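Local coordinates for protein dihydrodipicolinate synthase (Oceanobacillus iheyensis HTE831, PDB 3D0C) that probably catalyses the formation of 4-hydroxy-tetrahydrodipicolinate, a step of lysine biosynthesis, on a TIM-barrel scaffold, at residues Asp36-Glu48 against Gly214-Leu226. The protein carries 1 engineered substitution. Numbering follows the deposited sequence.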
loop_
_atom_site.group_PDB
_atom_site.type_symbol
_atom_site.label_atom_id
_atom_site.label_comp_id
_atom_site.label_asym_id
_atom_site.label_seq_id
_atom_site.Cartn_x
_atom_site.Cartn_y
_atom_site.Cartn_z
ATOM N N ASP A 36 -4.710 24.762 -9.631
ATOM C CA ASP A 36 -5.607 25.845 -9.243
ATOM C C ASP A 36 -6.846 25.817 -10.142
ATOM O O ASP A 36 -7.974 25.969 -9.669
ATOM C CB ASP A 36 -4.904 27.213 -9.352
ATOM C CG ASP A 36 -3.993 27.519 -8.149
ATOM O OD1 ASP A 36 -3.962 26.724 -7.182
ATOM O OD2 ASP A 36 -3.311 28.569 -8.168
ATOM N N ASP A 37 -6.627 25.604 -11.434
ATOM C CA ASP A 37 -7.715 25.567 -12.399
ATOM C C ASP A 37 -8.638 24.373 -12.235
ATOM O O ASP A 37 -9.834 24.465 -12.520
ATOM C CB ASP A 37 -7.158 25.584 -13.817
ATOM C CG ASP A 37 -6.485 26.900 -14.149
ATOM O OD1 ASP A 37 -6.781 27.900 -13.460
ATOM O OD2 ASP A 37 -5.675 26.934 -15.096
ATOM N N ASN A 38 -8.091 23.250 -11.793
ATOM C CA ASN A 38 -8.930 22.076 -11.600
ATOM C C ASN A 38 -9.841 22.320 -10.400
ATOM O O ASN A 38 -11.021 21.960 -10.417
ATOM C CB ASN A 38 -8.074 20.830 -11.369
ATOM C CG ASN A 38 -8.908 19.618 -11.009
ATOM O OD1 ASN A 38 -9.827 19.244 -11.739
ATOM N ND2 ASN A 38 -8.596 19.001 -9.877
ATOM N N VAL A 39 -9.285 22.942 -9.364
ATOM C CA VAL A 39 -10.032 23.261 -8.153
ATOM C C VAL A 39 -11.145 24.264 -8.482
ATOM O O VAL A 39 -12.274 24.126 -8.009
ATOM C CB VAL A 39 -9.087 23.851 -7.069
ATOM C CG1 VAL A 39 -9.883 24.312 -5.853
ATOM C CG2 VAL A 39 -8.065 22.796 -6.651
ATOM N N GLU A 40 -10.822 25.267 -9.296
ATOM C CA GLU A 40 -11.809 26.276 -9.695
ATOM C C GLU A 40 -12.927 25.616 -10.499
ATOM O O GLU A 40 -14.106 25.921 -10.318
ATOM C CB GLU A 40 -11.155 27.369 -10.554
ATOM C CG GLU A 40 -10.339 28.398 -9.784
ATOM C CD GLU A 40 -11.121 29.047 -8.655
ATOM O OE1 GLU A 40 -12.349 29.227 -8.799
ATOM O OE2 GLU A 40 -10.504 29.389 -7.626
ATOM N N PHE A 41 -12.537 24.714 -11.393
ATOM C CA PHE A 41 -13.477 23.987 -12.238
ATOM C C PHE A 41 -14.488 23.242 -11.382
ATOM O O PHE A 41 -15.690 23.277 -11.652
ATOM C CB PHE A 41 -12.720 22.986 -13.114
ATOM C CG PHE A 41 -13.608 22.146 -13.984
ATOM C CD1 PHE A 41 -14.063 22.624 -15.211
ATOM C CD2 PHE A 41 -13.990 20.870 -13.580
ATOM C CE1 PHE A 41 -14.885 21.841 -16.023
ATOM C CE2 PHE A 41 -14.811 20.078 -14.383
ATOM C CZ PHE A 41 -15.260 20.564 -15.608
ATOM N N LEU A 42 -13.989 22.552 -10.359
ATOM C CA LEU A 42 -14.837 21.794 -9.451
ATOM C C LEU A 42 -15.788 22.711 -8.681
ATOM O O LEU A 42 -16.979 22.424 -8.555
ATOM C CB LEU A 42 -13.967 20.996 -8.476
ATOM C CG LEU A 42 -13.165 19.841 -9.089
ATOM C CD1 LEU A 42 -12.128 19.336 -8.091
ATOM C CD2 LEU A 42 -14.122 18.722 -9.496
ATOM N N LEU A 43 -15.269 23.818 -8.166
ATOM C CA LEU A 43 -16.105 24.743 -7.415
ATOM C C LEU A 43 -17.156 25.414 -8.297
ATOM O O LEU A 43 -18.298 25.589 -7.884
ATOM C CB LEU A 43 -15.242 25.813 -6.740
ATOM C CG LEU A 43 -14.309 25.318 -5.629
ATOM C CD1 LEU A 43 -13.384 26.438 -5.192
ATOM C CD2 LEU A 43 -15.139 24.816 -4.450
ATOM N N GLN A 44 -16.769 25.788 -9.511
ATOM C CA GLN A 44 -17.688 26.449 -10.429
ATOM C C GLN A 44 -18.820 25.516 -10.828
ATOM O O GLN A 44 -19.903 25.961 -11.200
ATOM C CB GLN A 44 -16.938 26.918 -11.682
ATOM C CG GLN A 44 -17.836 27.452 -12.792
ATOM C CD GLN A 44 -18.777 28.551 -12.318
ATOM O OE1 GLN A 44 -18.342 29.574 -11.782
ATOM N NE2 GLN A 44 -20.077 28.345 -12.519
ATOM N N ASN A 45 -18.560 24.217 -10.745
ATOM C CA ASN A 45 -19.558 23.232 -11.109
ATOM C C ASN A 45 -20.366 22.677 -9.940
ATOM O O ASN A 45 -21.039 21.660 -10.073
ATOM C CB ASN A 45 -18.889 22.116 -11.908
ATOM C CG ASN A 45 -18.574 22.548 -13.327
ATOM O OD1 ASN A 45 -19.475 22.683 -14.150
ATOM N ND2 ASN A 45 -17.301 22.784 -13.617
ATOM N N GLY A 46 -20.296 23.350 -8.796
ATOM C CA GLY A 46 -21.075 22.933 -7.642
ATOM C C GLY A 46 -20.483 22.053 -6.553
ATOM O O GLY A 46 -21.156 21.805 -5.551
ATOM N N ILE A 47 -19.255 21.575 -6.709
ATOM C CA ILE A 47 -18.690 20.715 -5.667
ATOM C C ILE A 47 -18.676 21.408 -4.306
ATOM O O ILE A 47 -18.137 22.505 -4.171
ATOM C CB ILE A 47 -17.258 20.276 -6.005
ATOM C CG1 ILE A 47 -17.244 19.480 -7.312
ATOM C CG2 ILE A 47 -16.692 19.466 -4.850
ATOM C CD1 ILE A 47 -18.016 18.170 -7.260
ATOM N N GLU A 48 -19.266 20.753 -3.305
ATOM C CA GLU A 48 -19.354 21.279 -1.936
ATOM C C GLU A 48 -18.299 20.692 -1.002
ATOM O O GLU A 48 -18.024 21.243 0.069
ATOM C CB GLU A 48 -20.741 20.983 -1.351
ATOM C CG GLU A 48 -21.890 21.656 -2.091
ATOM C CD GLU A 48 -23.258 21.192 -1.618
ATOM O OE1 GLU A 48 -23.379 20.739 -0.457
ATOM O OE2 GLU A 48 -24.218 21.295 -2.410
ATOM N N GLY A 214 -14.663 10.959 -9.342
ATOM C CA GLY A 214 -13.481 11.413 -10.055
ATOM C C GLY A 214 -13.985 11.962 -11.384
ATOM O O GLY A 214 -13.310 12.738 -12.070
ATOM N N LEU A 215 -15.198 11.542 -11.746
ATOM C CA LEU A 215 -15.841 11.983 -12.978
ATOM C C LEU A 215 -16.121 13.484 -12.932
ATOM O O LEU A 215 -16.140 14.153 -13.963
ATOM C CB LEU A 215 -17.154 11.225 -13.192
ATOM C CG LEU A 215 -18.001 11.668 -14.392
ATOM C CD1 LEU A 215 -17.186 11.563 -15.671
ATOM C CD2 LEU A 215 -19.247 10.799 -14.482
ATOM N N VAL A 216 -16.333 14.012 -11.735
ATOM C CA VAL A 216 -16.611 15.433 -11.591
ATOM C C VAL A 216 -15.490 16.331 -12.128
ATOM O O VAL A 216 -15.705 17.526 -12.326
ATOM C CB VAL A 216 -16.897 15.806 -10.118
ATOM C CG1 VAL A 216 -18.279 15.300 -9.711
ATOM C CG2 VAL A 216 -15.827 15.222 -9.211
ATOM N N ASN A 217 -14.303 15.767 -12.364
ATOM C CA ASN A 217 -13.173 16.546 -12.894
ATOM C C ASN A 217 -13.312 16.730 -14.401
ATOM O O ASN A 217 -12.569 17.507 -15.012
ATOM C CB ASN A 217 -11.831 15.836 -12.633
ATOM C CG ASN A 217 -11.453 15.797 -11.164
ATOM O OD1 ASN A 217 -11.157 16.828 -10.556
ATOM N ND2 ASN A 217 -11.458 14.598 -10.585
ATOM N N VAL A 218 -14.266 16.019 -14.997
ATOM C CA VAL A 218 -14.458 16.071 -16.441
ATOM C C VAL A 218 -15.887 16.404 -16.860
ATOM O O VAL A 218 -16.107 17.294 -17.685
ATOM C CB VAL A 218 -14.078 14.724 -17.066
ATOM C CG1 VAL A 218 -13.923 14.867 -18.569
ATOM C CG2 VAL A 218 -12.809 14.206 -16.427
ATOM N N PHE A 219 -16.849 15.676 -16.301
ATOM C CA PHE A 219 -18.264 15.882 -16.612
ATOM C C PHE A 219 -19.066 15.978 -15.320
ATOM O O PHE A 219 -19.920 15.138 -15.044
ATOM C CB PHE A 219 -18.799 14.713 -17.452
ATOM C CG PHE A 219 -18.347 14.734 -18.882
ATOM C CD1 PHE A 219 -18.879 15.654 -19.781
ATOM C CD2 PHE A 219 -17.388 13.837 -19.333
ATOM C CE1 PHE A 219 -18.459 15.678 -21.110
ATOM C CE2 PHE A 219 -16.961 13.853 -20.659
ATOM C CZ PHE A 219 -17.498 14.775 -21.549
ATOM N N PRO A 220 -18.810 17.016 -14.511
ATOM C CA PRO A 220 -19.535 17.180 -13.246
ATOM C C PRO A 220 -21.061 17.191 -13.370
ATOM O O PRO A 220 -21.763 16.757 -12.452
ATOM C CB PRO A 220 -18.993 18.503 -12.713
ATOM C CG PRO A 220 -18.721 19.273 -13.967
ATOM C CD PRO A 220 -18.035 18.229 -14.828
ATOM N N GLN A 221 -21.573 17.695 -14.494
ATOM C CA GLN A 221 -23.023 17.764 -14.700
ATOM C C GLN A 221 -23.670 16.373 -14.684
ATOM O O GLN A 221 -24.812 16.229 -14.250
ATOM C CB GLN A 221 -23.357 18.492 -16.016
ATOM C CG GLN A 221 -22.737 19.902 -16.131
ATOM C CD GLN A 221 -23.313 20.742 -17.280
ATOM O OE1 GLN A 221 -23.430 20.276 -18.419
ATOM N NE2 GLN A 221 -23.657 21.995 -16.980
ATOM N N LYS A 222 -22.950 15.356 -15.151
ATOM C CA LYS A 222 -23.488 13.995 -15.146
ATOM C C LYS A 222 -23.527 13.471 -13.710
ATOM O O LYS A 222 -24.516 12.873 -13.273
ATOM C CB LYS A 222 -22.630 13.067 -16.008
ATOM C CG LYS A 222 -22.714 13.345 -17.506
ATOM C CD LYS A 222 -21.877 12.346 -18.292
ATOM C CE LYS A 222 -21.881 12.649 -19.783
ATOM N NZ LYS A 222 -23.231 12.521 -20.401
ATOM N N SER A 223 -22.436 13.697 -12.983
ATOM C CA SER A 223 -22.334 13.269 -11.595
ATOM C C SER A 223 -23.423 13.925 -10.761
ATOM O O SER A 223 -24.024 13.282 -9.898
ATOM C CB SER A 223 -20.962 13.649 -11.023
ATOM O OG SER A 223 -19.924 12.991 -11.723
ATOM N N PHE A 224 -23.667 15.210 -11.007
ATOM C CA PHE A 224 -24.690 15.930 -10.256
ATOM C C PHE A 224 -26.094 15.547 -10.697
ATOM O O PHE A 224 -27.042 15.685 -9.926
ATOM C CB PHE A 224 -24.484 17.442 -10.368
ATOM C CG PHE A 224 -23.584 18.002 -9.302
ATOM C CD1 PHE A 224 -24.035 18.128 -7.992
ATOM C CD2 PHE A 224 -22.276 18.362 -9.600
ATOM C CE1 PHE A 224 -23.190 18.608 -6.991
ATOM C CE2 PHE A 224 -21.425 18.841 -8.612
ATOM C CZ PHE A 224 -21.881 18.963 -7.305
ATOM N N ALA A 225 -26.226 15.078 -11.935
ATOM C CA ALA A 225 -27.529 14.639 -12.431
ATOM C C ALA A 225 -27.887 13.371 -11.646
ATOM O O ALA A 225 -29.041 13.156 -11.258
ATOM C CB ALA A 225 -27.456 14.341 -13.922
ATOM N N LEU A 226 -26.877 12.541 -11.400
ATOM C CA LEU A 226 -27.077 11.313 -10.641
ATOM C C LEU A 226 -27.410 11.644 -9.189
ATOM O O LEU A 226 -28.303 11.033 -8.599
ATOM C CB LEU A 226 -25.821 10.433 -10.694
ATOM C CG LEU A 226 -25.904 9.149 -9.861
ATOM C CD1 LEU A 226 -27.081 8.320 -10.343
ATOM C CD2 LEU A 226 -24.611 8.358 -9.976
#
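This is a buried, mostly apolar contact in the helical layer of a TIM barrel, between the helices after the first and eighth strands, where Phe41, Leu42, Asn45 and Ile47 meet Val216, Pro220 and Phe224. Helix 32-44 follows the first strand of the barrel. Helix 220-232 follows the eighth, so the contact joins the beginning of the barrel to its end. With chi1 at 178°, the Phe41 ring swings away from its own N and reaches the 3-10 turn 215-217. There the ring edge meets a carbonyl, with CE2 3.4 Å from Val216 O. Its CZ also touches Pro220 CD. One face of the same ring is covered by the amide of Asn45, whose ND2 sits over its centre and donates to Phe41 O at 2.6 Å. The bond is bent, with an N-H...O angle of 150°. Pro220 CG lies over a face of this amide, 3.3 Å from Asn45 CG. A leucine at Asn45 would probably leave Phe41 O without its side-chain donor and the ring face without the amide nitrogen over its centre. Leu42 CD2 packs on Val216 CG2, and Ile47 CD1 touches both Val216 CG1 and Phe224 CE2. Helix 32-44 ends in a Schellman motif with Gly46 at C-prime, and Ile47 N bonds to Leu42 O. This turn brings two backbone carbonyls to the Phe224 ring, Gly46 O near CZ and Asn45 O near CE2. Asn217 lies beside Thr56, a predicted pyruvate-binding residue, so this end of the contact borders the probable active site. Asn217 ND2 donates to Ile18 O and, at 3.0 Å, to Gly214 O.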